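Local atomic coordinates of hydroxyethylphosphonate dioxygenase (Streptomyces albus, PDB entry 6B9R), a protein that probably oxidises 2-hydroxyethylphosphonate at a non-haem iron centre, cleaving its carbon-carbon bond to give hydroxymethylphosphonate. Residues S260-D265 with S283-A288. Residues are numbered along the deposited sequence; the frame is centred on the assembly and turned at random.
Sequences SGLKTD and SALAEA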
loop_
_atom_site.group_PDB
_atom_site.type_symbol
_atom_site.label_atom_id
_atom_site.label_comp_id
_atom_site.label_asym_id
_atom_site.label_seq_id
_atom_site.Cartn_x
_atom_site.Cartn_y
_atom_site.Cartn_z
ATOM N N SER A 260 -26.703 -14.347 -2.900
ATOM C CA SER A 260 -26.858 -13.234 -3.826
ATOM C C SER A 260 -28.201 -13.231 -4.539
ATOM O O SER A 260 -28.611 -12.183 -5.043
ATOM C CB SER A 260 -25.742 -13.242 -4.875
ATOM O OG SER A 260 -25.879 -14.341 -5.762
ATOM N N GLY A 261 -28.889 -14.364 -4.593
ATOM C CA GLY A 261 -30.101 -14.459 -5.381
ATOM C C GLY A 261 -29.876 -14.758 -6.845
ATOM O O GLY A 261 -30.832 -14.700 -7.626
ATOM N N LEU A 262 -28.641 -15.048 -7.244
ATOM C CA LEU A 262 -28.325 -15.442 -8.607
ATOM C C LEU A 262 -28.456 -16.955 -8.750
ATOM O O LEU A 262 -28.425 -17.697 -7.769
ATOM C CB LEU A 262 -26.911 -14.997 -8.984
ATOM C CG LEU A 262 -26.670 -13.544 -9.415
ATOM C CD1 LEU A 262 -27.010 -12.554 -8.317
ATOM C CD2 LEU A 262 -25.229 -13.351 -9.862
ATOM N N LYS A 263 -28.619 -17.406 -9.989
ATOM C CA LYS A 263 -28.634 -18.838 -10.254
ATOM C C LYS A 263 -27.219 -19.404 -10.157
ATOM O O LYS A 263 -26.242 -18.744 -10.510
ATOM C CB LYS A 263 -29.214 -19.118 -11.643
ATOM C CG LYS A 263 -30.677 -18.690 -11.814
ATOM N N THR A 264 -27.113 -20.651 -9.683
ATOM C CA THR A 264 -25.795 -21.276 -9.579
ATOM C C THR A 264 -25.110 -21.348 -10.938
ATOM O O THR A 264 -23.893 -21.156 -11.034
ATOM C CB THR A 264 -25.902 -22.681 -8.984
ATOM O OG1 THR A 264 -26.755 -23.482 -9.815
ATOM C CG2 THR A 264 -26.461 -22.628 -7.582
ATOM N N ASP A 265 -25.876 -21.642 -11.996
ATOM C CA ASP A 265 -25.308 -21.676 -13.344
ATOM C C ASP A 265 -24.680 -20.339 -13.705
ATOM O O ASP A 265 -23.609 -20.289 -14.328
ATOM C CB ASP A 265 -26.390 -22.033 -14.368
ATOM C CG ASP A 265 -26.746 -23.505 -14.355
ATOM O OD1 ASP A 265 -26.015 -24.286 -13.713
ATOM O OD2 ASP A 265 -27.757 -23.879 -14.997
ATOM N N SER A 283 -23.689 -5.891 -8.047
ATOM C CA SER A 283 -24.136 -5.370 -6.758
ATOM C C SER A 283 -24.562 -6.498 -5.834
ATOM O O SER A 283 -24.245 -6.484 -4.638
ATOM C CB SER A 283 -25.293 -4.389 -6.947
ATOM O OG SER A 283 -24.917 -3.305 -7.770
ATOM N N ALA A 284 -25.305 -7.470 -6.370
ATOM C CA ALA A 284 -25.767 -8.596 -5.568
ATOM C C ALA A 284 -24.597 -9.463 -5.117
ATOM O O ALA A 284 -24.535 -9.877 -3.954
ATOM C CB ALA A 284 -26.785 -9.415 -6.365
ATOM N N LEU A 285 -23.660 -9.745 -6.022
ATOM C CA LEU A 285 -22.494 -10.535 -5.643
ATOM C C LEU A 285 -21.660 -9.811 -4.599
ATOM O O LEU A 285 -21.229 -10.418 -3.611
ATOM C CB LEU A 285 -21.645 -10.856 -6.872
ATOM C CG LEU A 285 -22.259 -11.786 -7.918
ATOM C CD1 LEU A 285 -21.448 -11.737 -9.199
ATOM C CD2 LEU A 285 -22.344 -13.216 -7.385
ATOM N N ALA A 286 -21.421 -8.512 -4.800
ATOM C CA ALA A 286 -20.621 -7.750 -3.843
ATOM C C ALA A 286 -21.227 -7.796 -2.446
ATOM O O ALA A 286 -20.523 -8.059 -1.465
ATOM C CB ALA A 286 -20.467 -6.303 -4.306
ATOM N N GLU A 287 -22.540 -7.554 -2.338
ATOM C CA GLU A 287 -23.187 -7.580 -1.027
ATOM C C GLU A 287 -23.070 -8.953 -0.393
ATOM O O GLU A 287 -22.842 -9.072 0.817
ATOM C CB GLU A 287 -24.664 -7.189 -1.138
ATOM C CG GLU A 287 -25.371 -6.988 0.222
ATOM C CD GLU A 287 -25.764 -8.288 0.961
ATOM O OE1 GLU A 287 -25.944 -9.356 0.321
ATOM O OE2 GLU A 287 -25.901 -8.237 2.206
ATOM N N ALA A 288 -23.244 -10.005 -1.195
ATOM C CA ALA A 288 -23.139 -11.349 -0.661
ATOM C C ALA A 288 -21.731 -11.630 -0.168
ATOM O O ALA A 288 -21.552 -12.396 0.783
ATOM C CB ALA A 288 -23.544 -12.363 -1.729
#
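The turn of a helix-turn-helix unit, here in a Cro/C1-type domain, packs through Ser260 and Leu262 against Ala284, Leu285 and Ala288 on helix 279-288. Residues 261-263 link helix 253-260, which ends at Ser260, to helix 264-271, the pair that forms the helix-turn-helix in this family, and helix 279-288 packs against the end of the first helix and the start of the turn. Small side chains let the backbones come close: the CA atoms of Ser260 and Ala284 are 5.1 Å apart, and the Ala284 methyl CB lies 3.6 Å from Ser260 O. One helical turn on, Ala288 CB touches Ser260 CB at 3.9 Å. Leu262 adds a branched apolar side chain and touches with both methyls. Its CD1 rests on Ala284 CB at 3.7 Å, while CD2 meets Leu285 CD2 at 3.8 Å, the two leucine side chains crossing at about a right angle. Leu285 also touches Leu270 of helix 264-271 and Leu296. Gly261 leaves the helical conformation with positive phi (84°) and begins the turn. No hydrogen bond spans the two segments; the polar grip is local. With chi1 at 69°, Ser260 OG sits between its own backbone N and carbonyl carbon, hydrogen-bonds to the Leu256 carbonyl O one turn back, and closes an ST turn by accepting the hydrogen bond from Leu262 N at 3.2 Å, with an N-H...O angle of 156°.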